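Local atomic coordinates of VIN1 (Oscarella pearsei, PDB entry 6BFI), a protein that binds actin filaments and may play a role in cell-cell adhesion, as a vinculin homologue of a sponge. Residues Ser101-Gly104 with Lys105-Leu108; Glu176-His179 with Pro180-Thr183; Glu566-Ala569 with Lys570-Ser573; Val609-Val612 with Ile613-Trp617. All blocks are in the same frame, centred on the assembly; numbering follows the deposited sequence.

Overall arrangement
All four contacts are local, within a chain that is mostly helical. Contact 1 caps the start of helix 102-145, contact 2 leads out of helix 154-178, contact 3 bridges helices 555-569 and 572-584, and contact 4 closes helix 589-615. Gly-104 and Leu-108, Arg-178 and Leu-182, Leu-568, Ser-571 and Ile-572, and Val-609 and Ile-613 go inward; the rest of each contact is largely or partly exposed. The centres of contacts 1 and 3 lie about 82 Å apart; contacts 3 and 4 touch through Leu-568 and Val-609. Long ion pairs mark contacts 1, 2 and 4; contact 3 has none between its segments and adds a serine hydroxyl to the backbone bonds that all four share.

Contact 1. Residues Ser101-Gly104 with Lys105-Leu108; sequences SPEG and KRKL
Glu-103 and Arg-106, one turn apart, meet with their flat ends nearly perpendicular, the carboxylate and guanidinium planes 90° apart. Carboxylate OE1 of Glu-103 lies at the edge of the guanidinium, close to its plane, and 3.9 Å from Arg-106 NE, a long salt bridge. Both chains bend: Glu-103 at chi2 (-76°), which turns OE1 along the helix toward Arg-106, while Arg-106 runs extended through chi1 and chi2 and bends at chi3. The guanidinium has a second, weak ionic partner in Asp-110. Lys-107 lies differently, its aliphatic part resting on the backbone, with CG 3.1 Å from Glu-103 O; its ammonium makes a cation-pi contact with Phe-87 of helix 68-97. This is the first turn of helix 102-145, and Ser-101 is its N-cap: Ser-101 OG accepts from Gly-104 N at 3.0 Å, occupying an N-H that has no earlier helical carbonyl to bond. The helical ladder starts at once, with Lys-105 N bonded to Ser-101 O (3.0 Å) and Arg-106 N to Pro-102 O (2.9 Å). Lys-107 N likewise reaches Glu-103 O. Pro-102, lacking an N-H, sits at the first helical position, where none is needed. Leu-108 N bonds Gly-104 O less straightly, at 142°, and the Leu-108 side chain is buried against Ala-91 and His-28, of helices 68-97 and 8-32.

Contact 2. Residues Glu176-His179 with Pro180-Thr183; sequences EQRH and PELT
His-179 and Pro-180 make the ring contact: Pro-180 CD sits over one face of the imidazole, 3.4 Å from the ring centroid and 24° off its normal, a CH-pi interaction between successive residues. His-179 CG stands between its backbone N and carbonyl carbon (chi1 72°), which brings the ring up against the proline. Glu-176 O lies above the same face, toward the rim, and is also 3.1 Å from Pro-180 CD. With an alanine at His-179, Pro-180 CD would probably lose its aromatic partner, and a gap is likely to open beside Leu-191 and Lys-192. Of the backbone bonds, Glu-181 N gives one of 2.8 Å to Arg-178 O, approaching above the carbonyl plane, and Leu-182 N gives a weak one to His-179 O. The chain passes here, with these i to i+3 bonds, from helix 154-178 to the loop before helix 185-215, and Pro-180 has no N-H with which to continue the i to i+4 pattern toward Glu-176 O. Among the charged groups, Arg-178 and Glu-181 cross at about a right angle, with a long salt bridge of 3.8 Å from Arg-178 NH1 to Glu-181 OE1. The stronger partner of Arg-178 is Asp-127 of helix 102-145, which forms a salt bridge with NH2. A van der Waals contact comes from Leu-182, whose CD2 lies obliquely to the buried guanidinium, 3.8 Å from Arg-178 NE.

Contact 3. Residues Glu566-Ala569 with Lys570-Ser573; sequences ESLA and KSIS
Ser-571 grips the carbonyl of Leu-568 with two hydrogen bonds. Its hydroxyl donates, Ser-571 OG to Leu-568 O at 2.7 Å, and its backbone N-H adds a bond of 3.1 Å from Ser-571 N to the same oxygen. Both donors arrive from one face of the carbonyl plane, the hydroxyl tilted only 22° from it, the N-H standing well above. The hydroxyl gets there because OG is placed between the backbone N and carbonyl carbon (chi1 71°), turned back toward the preceding turn. Replacing Ser-571 by an alanine would probably leave Leu-568 O with the steeply angled N-H bond alone of this pair and the break between the helices less firmly fixed. The other backbone bonds record the change of pattern: Lys-570 N still makes the i to i+4 bond to Glu-566 O (2.9 Å), whereas Ile-572 N reaches Ala-569 O only weakly, at 3.5 Å. Van der Waals contacts of side-chain carbons with backbone atoms run alongside. Lys-570 CG lies 3.2 Å from Glu-566 O, its chain extending outward beyond. Ile-572 CG1 packs against Leu-568 O at 3.4 Å, and Ile-572 CD1 comes near Ala-569 CA. The buried side chains face the surrounding bundle: Ile-572 rests on Ala-535 and Asn-539 of helix 524-550, Ser-571 on Val-602 of helix 589-615, and Leu-568 touches both helices, joining the end of helix 555-569 to each.

Contact 4. Residues Val609-Val612 with Ile613-Trp617; sequences VRSV and IEDNW
Ile-613, a buried residue, leans back on the preceding turn: Ile-613 N bonds Val-609 O at 3.0 Å, and both CB and CG1 of Ile-613 lie 3.7 Å from that same oxygen. With CG1 beside the backbone N (chi1 -70°), the side chain stays close to this carbonyl, and it also packs on Met-500 of helix 496-519. Val-612 precedes it in the chain, and its branches face Phe-557 of helix 555-569. Its carbonyl, Val-612 O, accepts from Asn-616 N at 3.0 Å. These bonds belong to the last turns of helix 589-615, a long helix of the vinculin-family bundle, in which Ile-613 packs on helix 496-519 and Val-612 on helix 555-569. Arg-610, partly exposed, runs side by side with Glu-614, one turn on, both pointing the same way with guanidinium and carboxylate planes 20° apart. The link is a long salt bridge, Arg-610 NH1 to Glu-614 OE1 at 3.8 Å; the oxygen lies well out of the guanidinium plane, so charge attraction rather than a directed N-H holds the pair. Arg-610 CD touches both carboxylate oxygens. The stronger partner of the guanidinium is Glu-504 of helix 496-519, a salt bridge through NH2. Beneath the side chains, Glu-614 N bonds Arg-610 O, and Asp-615 N bonds Ser-611 O at 2.9 Å.

Contact 1. Residues Ser101-Gly104 with Lys105-Leu108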
ATOM      1  N   SER A 101     -34.077  20.585 -34.950  1.00 75.21           N
ATOM      2  CA  SER A 101     -35.136  19.631 -34.643  1.00 79.73           C
ATOM      3  C   SER A 101     -35.137  19.286 -33.157  1.00 79.60           C
ATOM      4  O   SER A 101     -34.157  18.708 -32.663  1.00 68.25           O
ATOM      5  CB  SER A 101     -34.963  18.362 -35.476  1.00 77.59           C
ATOM      6  OG  SER A 101     -35.906  17.373 -35.103  1.00 77.76           O
ATOM      7  N   PRO A 102     -36.195  19.622 -32.411  1.00 82.48           N
ATOM      8  CA  PRO A 102     -36.218  19.250 -30.986  1.00 81.41           C
ATOM      9  C   PRO A 102     -36.243  17.749 -30.769  1.00 80.71           C
ATOM     10  O   PRO A 102     -35.547  17.238 -29.879  1.00 76.98           O
ATOM     11  CB  PRO A 102     -37.495  19.928 -30.470  1.00 84.00           C
ATOM     12  CG  PRO A 102     -38.356  20.092 -31.685  1.00 84.89           C
ATOM     13  CD  PRO A 102     -37.413  20.338 -32.825  1.00 83.14           C
ATOM     14  N   GLU A 103     -37.028  17.022 -31.566  1.00 86.06           N
ATOM     15  CA  GLU A 103     -37.034  15.569 -31.467  1.00 90.02           C
ATOM     16  C   GLU A 103     -35.682  14.982 -31.848  1.00 87.28           C
ATOM     17  O   GLU A 103     -35.255  13.981 -31.262  1.00 91.96           O
ATOM     18  CB  GLU A 103     -38.137  14.985 -32.350  1.00101.51           C
ATOM     19  CG  GLU A 103     -39.425  15.804 -32.386  1.00114.13           C
ATOM     20  CD  GLU A 103     -40.273  15.655 -31.132  1.00121.02           C
ATOM     21  OE1 GLU A 103     -39.790  15.071 -30.138  1.00121.65           O
ATOM     22  OE2 GLU A 103     -41.431  16.122 -31.145  1.00125.42           O
ATOM     23  N   GLY A 104     -34.996  15.588 -32.820  1.00 80.68           N
ATOM     24  CA  GLY A 104     -33.670  15.111 -33.177  1.00 75.88           C
ATOM     25  C   GLY A 104     -32.682  15.234 -32.034  1.00 71.75           C
ATOM     26  O   GLY A 104     -31.926  14.302 -31.750  1.00 67.82           O
ATOM     27  N   LYS A 105     -32.682  16.384 -31.358  1.00 71.09           N
ATOM     28  CA  LYS A 105     -31.801  16.584 -30.211  1.00 71.38           C
ATOM     29  C   LYS A 105     -32.161  15.640 -29.070  1.00 67.20           C
ATOM     30  O   LYS A 105     -31.284  14.984 -28.488  1.00 62.64           O
ATOM     31  CB  LYS A 105     -31.880  18.043 -29.757  1.00 78.64           C
ATOM     32  CG  LYS A 105     -30.956  18.412 -28.609  1.00 84.65           C
ATOM     33  CD  LYS A 105     -31.115  19.884 -28.244  1.00 91.42           C
ATOM     34  CE  LYS A 105     -30.149  20.296 -27.145  1.00 91.74           C
ATOM     35  NZ  LYS A 105     -30.390  19.542 -25.886  1.00 90.39           N
ATOM     36  N   ARG A 106     -33.456  15.549 -28.749  1.00 68.96           N
ATOM     37  CA  ARG A 106     -33.899  14.713 -27.637  1.00 69.31           C
ATOM     38  C   ARG A 106     -33.538  13.252 -27.867  1.00 66.12           C
ATOM     39  O   ARG A 106     -32.957  12.601 -26.992  1.00 64.76           O
ATOM     40  CB  ARG A 106     -35.406  14.866 -27.430  1.00 77.22           C
ATOM     41  CG  ARG A 106     -35.940  14.130 -26.208  1.00 85.68           C
ATOM     42  CD  ARG A 106     -37.463  14.146 -26.148  1.00 93.57           C
ATOM     43  NE  ARG A 106     -38.069  13.248 -27.130  1.00 97.84           N
ATOM     44  CZ  ARG A 106     -38.291  11.954 -26.920  1.00 99.65           C
ATOM     45  NH1 ARG A 106     -37.954  11.399 -25.762  1.00 99.63           N
ATOM     46  NH2 ARG A 106     -38.848  11.211 -27.867  1.00 99.55           N
ATOM     47  N   LYS A 107     -33.877  12.716 -29.042  1.00 66.45           N
ATOM     48  CA  LYS A 107     -33.582  11.312 -29.314  1.00 66.58           C
ATOM     49  C   LYS A 107     -32.090  11.081 -29.502  1.00 62.45           C
ATOM     50  O   LYS A 107     -31.600   9.974 -29.244  1.00 58.48           O
ATOM     51  CB  LYS A 107     -34.360  10.836 -30.540  1.00 73.87           C
ATOM     52  CG  LYS A 107     -35.861  11.047 -30.424  1.00 80.90           C
ATOM     53  CD  LYS A 107     -36.611  10.438 -31.594  1.00 86.98           C
ATOM     54  CE  LYS A 107     -37.080   9.034 -31.265  1.00 90.84           C
ATOM     55  NZ  LYS A 107     -37.927   9.026 -30.040  1.00 92.44           N
ATOM     56  N   LEU A 108     -31.353  12.105 -29.942  1.00 61.39           N
ATOM     57  CA  LEU A 108     -29.903  11.980 -30.043  1.00 56.66           C
ATOM     58  C   LEU A 108     -29.278  11.793 -28.667  1.00 55.68           C
ATOM     59  O   LEU A 108     -28.456  10.889 -28.466  1.00 53.80           O
ATOM     60  CB  LEU A 108     -29.310  13.207 -30.738  1.00 57.91           C
ATOM     61  CG  LEU A 108     -27.788  13.167 -30.916  1.00 54.81           C
ATOM     62  CD1 LEU A 108     -27.399  12.246 -32.061  1.00 54.38           C
ATOM     63  CD2 LEU A 108     -27.216  14.556 -31.127  1.00 58.85           C
TER

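Contact 2. Residues Glu176-His179 with Pro180-Thr183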
ATOM      1  N   GLU A 176      -8.614 -18.235 -10.596  1.00 57.24           N
ATOM      2  CA  GLU A 176      -7.451 -17.971 -11.436  1.00 64.63           C
ATOM      3  C   GLU A 176      -7.837 -17.657 -12.875  1.00 67.84           C
ATOM      4  O   GLU A 176      -7.066 -16.999 -13.582  1.00 68.85           O
ATOM      5  CB  GLU A 176      -6.498 -19.166 -11.404  1.00 68.54           C
ATOM      6  CG  GLU A 176      -5.419 -19.073 -10.339  1.00 77.73           C
ATOM      7  CD  GLU A 176      -4.366 -18.026 -10.661  1.00 88.61           C
ATOM      8  OE1 GLU A 176      -4.237 -17.647 -11.847  1.00 95.98           O
ATOM      9  OE2 GLU A 176      -3.664 -17.581  -9.728  1.00 91.83           O
ATOM     10  N   GLN A 177      -9.000 -18.127 -13.327  1.00 68.11           N
ATOM     11  CA  GLN A 177      -9.536 -17.691 -14.610  1.00 65.30           C
ATOM     12  C   GLN A 177     -10.107 -16.282 -14.529  1.00 61.17           C
ATOM     13  O   GLN A 177     -10.020 -15.523 -15.501  1.00 63.68           O
ATOM     14  CB  GLN A 177     -10.611 -18.676 -15.083  1.00 70.03           C
ATOM     15  CG  GLN A 177     -11.527 -18.159 -16.185  1.00 75.04           C
ATOM     16  CD  GLN A 177     -10.790 -17.891 -17.478  1.00 83.22           C
ATOM     17  OE1 GLN A 177      -9.731 -18.466 -17.730  1.00 87.70           O
ATOM     18  NE2 GLN A 177     -11.342 -17.009 -18.304  1.00 85.84           N
ATOM     19  N   ARG A 178     -10.656 -15.905 -13.374  1.00 56.36           N
ATOM     20  CA  ARG A 178     -11.386 -14.648 -13.261  1.00 52.72           C
ATOM     21  C   ARG A 178     -10.454 -13.449 -13.117  1.00 53.25           C
ATOM     22  O   ARG A 178     -10.615 -12.447 -13.822  1.00 58.28           O
ATOM     23  CB  ARG A 178     -12.354 -14.714 -12.079  1.00 51.64           C
ATOM     24  CG  ARG A 178     -13.064 -13.408 -11.772  1.00 49.52           C
ATOM     25  CD  ARG A 178     -13.958 -12.968 -12.923  1.00 56.20           C
ATOM     26  NE  ARG A 178     -14.790 -11.829 -12.547  1.00 59.58           N
ATOM     27  CZ  ARG A 178     -15.682 -11.254 -13.347  1.00 60.96           C
ATOM     28  NH1 ARG A 178     -15.864 -11.706 -14.582  1.00 60.49           N
ATOM     29  NH2 ARG A 178     -16.395 -10.223 -12.913  1.00 60.48           N
ATOM     30  N   HIS A 179      -9.472 -13.525 -12.209  1.00 48.84           N
ATOM     31  CA  HIS A 179      -8.741 -12.301 -11.876  1.00 52.11           C
ATOM     32  C   HIS A 179      -7.907 -11.710 -13.019  1.00 56.65           C
ATOM     33  O   HIS A 179      -7.628 -10.505 -12.986  1.00 50.84           O
ATOM     34  CB  HIS A 179      -7.868 -12.509 -10.627  1.00 48.69           C
ATOM     35  CG  HIS A 179      -6.664 -13.376 -10.835  1.00 51.46           C
ATOM     36  ND1 HIS A 179      -5.561 -12.967 -11.551  1.00 52.90           N
ATOM     37  CD2 HIS A 179      -6.374 -14.618 -10.375  1.00 57.34           C
ATOM     38  CE1 HIS A 179      -4.654 -13.928 -11.547  1.00 54.53           C
ATOM     39  NE2 HIS A 179      -5.122 -14.939 -10.838  1.00 58.00           N
ATOM     40  N   PRO A 180      -7.489 -12.468 -14.042  1.00 59.73           N
ATOM     41  CA  PRO A 180      -6.877 -11.814 -15.212  1.00 54.26           C
ATOM     42  C   PRO A 180      -7.847 -10.993 -16.052  1.00 72.75           C
ATOM     43  O   PRO A 180      -7.410 -10.333 -17.004  1.00 57.73           O
ATOM     44  CB  PRO A 180      -6.317 -12.992 -16.022  1.00 55.92           C
ATOM     45  CG  PRO A 180      -6.092 -14.054 -15.020  1.00 55.03           C
ATOM     46  CD  PRO A 180      -7.241 -13.922 -14.072  1.00 55.79           C
ATOM     47  N   GLU A 181      -9.143 -11.009 -15.743  1.00 65.13           N
ATOM     48  CA  GLU A 181     -10.122 -10.259 -16.517  1.00 61.29           C
ATOM     49  C   GLU A 181     -10.516  -8.937 -15.873  1.00 56.10           C
ATOM     50  O   GLU A 181     -11.183  -8.128 -16.525  1.00 57.84           O
ATOM     51  CB  GLU A 181     -11.382 -11.107 -16.743  1.00 65.68           C
ATOM     52  CG  GLU A 181     -11.169 -12.295 -17.667  1.00 74.75           C
ATOM     53  CD  GLU A 181     -12.429 -13.122 -17.861  1.00 79.24           C
ATOM     54  OE1 GLU A 181     -13.320 -13.071 -16.986  1.00 80.97           O
ATOM     55  OE2 GLU A 181     -12.529 -13.821 -18.891  1.00 83.51           O
ATOM     56  N   LEU A 182     -10.122  -8.696 -14.627  1.00 54.25           N
ATOM     57  CA  LEU A 182     -10.539  -7.490 -13.928  1.00 54.31           C
ATOM     58  C   LEU A 182      -9.672  -6.300 -14.325  1.00 56.00           C
ATOM     59  O   LEU A 182      -8.472  -6.438 -14.578  1.00 56.25           O
ATOM     60  CB  LEU A 182     -10.481  -7.707 -12.416  1.00 55.62           C
ATOM     61  CG  LEU A 182     -11.401  -8.798 -11.856  1.00 50.72           C
ATOM     62  CD1 LEU A 182     -11.277  -8.886 -10.339  1.00 48.89           C
ATOM     63  CD2 LEU A 182     -12.847  -8.556 -12.266  1.00 52.09           C
ATOM     64  N   THR A 183     -10.298  -5.125 -14.392  1.00 63.05           N
ATOM     65  CA  THR A 183      -9.590  -3.892 -14.711  1.00 64.25           C
ATOM     66  C   THR A 183      -8.972  -3.232 -13.490  1.00 65.80           C
ATOM     67  O   THR A 183      -8.102  -2.368 -13.643  1.00 61.01           O
ATOM     68  CB  THR A 183     -10.536  -2.895 -15.390  1.00 62.29           C
ATOM     69  OG1 THR A 183     -11.707  -2.722 -14.580  1.00 61.83           O
ATOM     70  CG2 THR A 183     -10.941  -3.391 -16.767  1.00 63.52           C
TER

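Contact 3. Residues Glu566-Ala569 with Lys570-Ser573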
ATOM      1  N   GLU A 566      30.120  -8.894   3.681  1.00 74.62           N
ATOM      2  CA  GLU A 566      30.800 -10.182   3.603  1.00 81.10           C
ATOM      3  C   GLU A 566      32.011 -10.224   4.528  1.00 78.17           C
ATOM      4  O   GLU A 566      32.232 -11.221   5.229  1.00 79.68           O
ATOM      5  CB  GLU A 566      31.209 -10.469   2.159  1.00 93.41           C
ATOM      6  CG  GLU A 566      30.041 -10.824   1.248  1.00103.30           C
ATOM      7  CD  GLU A 566      30.353 -10.597  -0.220  1.00111.61           C
ATOM      8  OE1 GLU A 566      31.311  -9.854  -0.518  1.00114.79           O
ATOM      9  OE2 GLU A 566      29.636 -11.160  -1.074  1.00114.20           O
ATOM     10  N   SER A 567      32.799  -9.146   4.550  1.00 75.01           N
ATOM     11  CA  SER A 567      33.957  -9.093   5.437  1.00 72.78           C
ATOM     12  C   SER A 567      33.537  -9.167   6.900  1.00 71.00           C
ATOM     13  O   SER A 567      34.228  -9.780   7.721  1.00 77.09           O
ATOM     14  CB  SER A 567      34.761  -7.820   5.174  1.00 72.43           C
ATOM     15  OG  SER A 567      35.874  -7.728   6.047  1.00 75.34           O
ATOM     16  N   LEU A 568      32.408  -8.547   7.247  1.00 61.78           N
ATOM     17  CA  LEU A 568      31.915  -8.640   8.617  1.00 67.90           C
ATOM     18  C   LEU A 568      31.437 -10.051   8.935  1.00 71.14           C
ATOM     19  O   LEU A 568      31.705 -10.574  10.022  1.00 62.98           O
ATOM     20  CB  LEU A 568      30.790  -7.629   8.843  1.00 63.94           C
ATOM     21  CG  LEU A 568      30.043  -7.726  10.176  1.00 64.21           C
ATOM     22  CD1 LEU A 568      30.997  -7.547  11.344  1.00 60.53           C
ATOM     23  CD2 LEU A 568      28.917  -6.705  10.240  1.00 65.31           C
ATOM     24  N   ALA A 569      30.730 -10.681   7.992  1.00 72.93           N
ATOM     25  CA  ALA A 569      30.203 -12.021   8.221  1.00 74.70           C
ATOM     26  C   ALA A 569      31.316 -13.051   8.352  1.00 82.73           C
ATOM     27  O   ALA A 569      31.162 -14.036   9.084  1.00 86.15           O
ATOM     28  CB  ALA A 569      29.250 -12.411   7.092  1.00 72.92           C
ATOM     29  N   LYS A 570      32.441 -12.844   7.666  1.00 86.03           N
ATOM     30  CA  LYS A 570      33.550 -13.786   7.782  1.00 90.63           C
ATOM     31  C   LYS A 570      34.261 -13.712   9.128  1.00 87.37           C
ATOM     32  O   LYS A 570      35.170 -14.514   9.366  1.00 92.11           O
ATOM     33  CB  LYS A 570      34.558 -13.557   6.653  1.00 99.54           C
ATOM     34  CG  LYS A 570      34.023 -13.911   5.273  1.00109.10           C
ATOM     35  CD  LYS A 570      35.147 -14.072   4.262  1.00114.25           C
ATOM     36  CE  LYS A 570      34.614 -14.560   2.923  1.00118.37           C
ATOM     37  NZ  LYS A 570      35.710 -14.927   1.984  1.00121.94           N
ATOM     38  N   SER A 571      33.872 -12.792  10.011  1.00 79.15           N
ATOM     39  CA  SER A 571      34.520 -12.632  11.305  1.00 77.22           C
ATOM     40  C   SER A 571      33.658 -13.072  12.478  1.00 74.26           C
ATOM     41  O   SER A 571      34.166 -13.140  13.602  1.00 74.84           O
ATOM     42  CB  SER A 571      34.926 -11.168  11.518  1.00 73.84           C
ATOM     43  OG  SER A 571      33.783 -10.359  11.724  1.00 72.25           O
ATOM     44  N   ILE A 572      32.377 -13.367  12.255  1.00 73.28           N
ATOM     45  CA  ILE A 572      31.475 -13.655  13.366  1.00 71.85           C
ATOM     46  C   ILE A 572      31.765 -15.033  13.953  1.00 74.43           C
ATOM     47  O   ILE A 572      31.987 -15.171  15.162  1.00 74.88           O
ATOM     48  CB  ILE A 572      30.012 -13.527  12.910  1.00 69.85           C
ATOM     49  CG1 ILE A 572      29.771 -12.141  12.305  1.00 65.39           C
ATOM     50  CG2 ILE A 572      29.065 -13.784  14.074  1.00 65.30           C
ATOM     51  CD1 ILE A 572      28.403 -11.969  11.687  1.00 61.27           C
ATOM     52  N   SER A 573      31.762 -16.069  13.110  1.00 73.66           N
ATOM     53  CA  SER A 573      31.980 -17.430  13.600  1.00 80.67           C
ATOM     54  C   SER A 573      33.301 -17.597  14.342  1.00 84.13           C
ATOM     55  O   SER A 573      33.290 -18.161  15.453  1.00 84.75           O
ATOM     56  CB  SER A 573      31.866 -18.423  12.437  1.00 83.58           C
ATOM     57  OG  SER A 573      30.564 -18.415  11.881  1.00 83.71           O
TER

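Contact 4. Residues Val609-Val612 with Ile613-Trp617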
ATOM      1  N   VAL A 609      30.588  -1.446   7.605  1.00 57.15           N
ATOM      2  CA  VAL A 609      29.257  -1.356   7.002  1.00 55.51           C
ATOM      3  C   VAL A 609      28.645   0.017   7.268  1.00 60.09           C
ATOM      4  O   VAL A 609      28.096   0.668   6.363  1.00 54.40           O
ATOM      5  CB  VAL A 609      28.355  -2.489   7.524  1.00 54.73           C
ATOM      6  CG1 VAL A 609      26.998  -2.450   6.834  1.00 53.28           C
ATOM      7  CG2 VAL A 609      29.034  -3.838   7.325  1.00 55.59           C
ATOM      8  N   ARG A 610      28.741   0.479   8.519  1.00 60.91           N
ATOM      9  CA  ARG A 610      28.263   1.812   8.867  1.00 61.32           C
ATOM     10  C   ARG A 610      28.957   2.886   8.043  1.00 68.83           C
ATOM     11  O   ARG A 610      28.346   3.909   7.720  1.00 71.68           O
ATOM     12  CB  ARG A 610      28.473   2.066  10.362  1.00 60.25           C
ATOM     13  CG  ARG A 610      27.798   3.319  10.898  1.00 64.32           C
ATOM     14  CD  ARG A 610      28.747   4.515  10.966  1.00 70.44           C
ATOM     15  NE  ARG A 610      29.892   4.267  11.838  1.00 79.77           N
ATOM     16  CZ  ARG A 610      31.147   4.153  11.411  1.00 84.95           C
ATOM     17  NH1 ARG A 610      31.422   4.277  10.120  1.00 88.94           N
ATOM     18  NH2 ARG A 610      32.127   3.924  12.275  1.00 83.31           N
ATOM     19  N   SER A 611      30.227   2.673   7.689  1.00 69.30           N
ATOM     20  CA  SER A 611      30.945   3.663   6.895  1.00 65.99           C
ATOM     21  C   SER A 611      30.452   3.681   5.455  1.00 65.67           C
ATOM     22  O   SER A 611      30.361   4.751   4.841  1.00 68.78           O
ATOM     23  CB  SER A 611      32.448   3.391   6.936  1.00 65.66           C
ATOM     24  OG  SER A 611      33.121   4.185   5.973  1.00 67.08           O
ATOM     25  N   VAL A 612      30.145   2.511   4.891  1.00 57.24           N
ATOM     26  CA  VAL A 612      29.627   2.471   3.525  1.00 58.91           C
ATOM     27  C   VAL A 612      28.268   3.161   3.458  1.00 55.58           C
ATOM     28  O   VAL A 612      28.031   4.037   2.611  1.00 57.43           O
ATOM     29  CB  VAL A 612      29.551   1.021   3.016  1.00 60.82           C
ATOM     30  CG1 VAL A 612      28.881   0.976   1.653  1.00 61.87           C
ATOM     31  CG2 VAL A 612      30.944   0.416   2.945  1.00 63.30           C
ATOM     32  N   ILE A 613      27.360   2.790   4.366  1.00 54.35           N
ATOM     33  CA  ILE A 613      26.044   3.422   4.376  1.00 58.18           C
ATOM     34  C   ILE A 613      26.171   4.916   4.653  1.00 65.59           C
ATOM     35  O   ILE A 613      25.462   5.739   4.057  1.00 66.50           O
ATOM     36  CB  ILE A 613      25.127   2.724   5.397  1.00 55.35           C
ATOM     37  CG1 ILE A 613      24.772   1.318   4.901  1.00 53.53           C
ATOM     38  CG2 ILE A 613      23.875   3.553   5.656  1.00 51.83           C
ATOM     39  CD1 ILE A 613      23.726   0.619   5.732  1.00 50.77           C
ATOM     40  N   GLU A 614      27.097   5.292   5.537  1.00 67.65           N
ATOM     41  CA  GLU A 614      27.281   6.696   5.883  1.00 65.28           C
ATOM     42  C   GLU A 614      27.777   7.501   4.689  1.00 65.98           C
ATOM     43  O   GLU A 614      27.307   8.618   4.445  1.00 62.33           O
ATOM     44  CB  GLU A 614      28.257   6.813   7.055  1.00 70.08           C
ATOM     45  CG  GLU A 614      28.031   8.012   7.956  1.00 75.42           C
ATOM     46  CD  GLU A 614      28.949   8.005   9.167  1.00 79.13           C
ATOM     47  OE1 GLU A 614      30.133   7.634   9.019  1.00 81.14           O
ATOM     48  OE2 GLU A 614      28.481   8.360  10.269  1.00 83.44           O
ATOM     49  N   ASP A 615      28.721   6.944   3.928  1.00 68.94           N
ATOM     50  CA  ASP A 615      29.249   7.630   2.756  1.00 72.93           C
ATOM     51  C   ASP A 615      28.276   7.637   1.587  1.00 73.17           C
ATOM     52  O   ASP A 615      28.435   8.457   0.676  1.00 78.45           O
ATOM     53  CB  ASP A 615      30.572   6.994   2.322  1.00 78.88           C
ATOM     54  CG  ASP A 615      31.675   7.194   3.344  1.00 83.69           C
ATOM     55  OD1 ASP A 615      31.541   8.102   4.192  1.00 87.55           O
ATOM     56  OD2 ASP A 615      32.677   6.447   3.299  1.00 86.75           O
ATOM     57  N   ASN A 616      27.279   6.753   1.584  1.00 70.95           N
ATOM     58  CA  ASN A 616      26.230   6.829   0.574  1.00 70.00           C
ATOM     59  C   ASN A 616      25.051   7.695   1.008  1.00 67.88           C
ATOM     60  O   ASN A 616      24.083   7.823   0.250  1.00 64.50           O
ATOM     61  CB  ASN A 616      25.735   5.424   0.218  1.00 72.99           C
ATOM     62  CG  ASN A 616      24.966   5.384  -1.095  1.00 71.67           C
ATOM     63  OD1 ASN A 616      23.735   5.315  -1.107  1.00 68.85           O
ATOM     64  ND2 ASN A 616      25.691   5.430  -2.207  1.00 71.54           N
ATOM     65  N   TRP A 617      25.110   8.304   2.189  1.00 69.24           N
ATOM     66  CA  TRP A 617      23.967   9.043   2.707  1.00 72.11           C
ATOM     67  C   TRP A 617      23.797  10.372   1.980  1.00 77.38           C
ATOM     68  O   TRP A 617      24.769  11.071   1.684  1.00 79.92           O
ATOM     69  CB  TRP A 617      24.124   9.285   4.206  1.00 73.85           C
ATOM     70  CG  TRP A 617      22.897   9.844   4.865  1.00 76.93           C
ATOM     71  CD1 TRP A 617      21.821   9.139   5.324  1.00 78.85           C
ATOM     72  CD2 TRP A 617      22.623  11.223   5.148  1.00 79.11           C
ATOM     73  NE1 TRP A 617      20.894   9.994   5.870  1.00 80.18           N
ATOM     74  CE2 TRP A 617      21.363  11.278   5.776  1.00 78.69           C
ATOM     75  CE3 TRP A 617      23.322  12.415   4.932  1.00 85.14           C
ATOM     76  CZ2 TRP A 617      20.786  12.476   6.188  1.00 82.20           C
ATOM     77  CZ3 TRP A 617      22.747  13.605   5.342  1.00 90.37           C
ATOM     78  CH2 TRP A 617      21.491  13.627   5.963  1.00 89.01           C
TER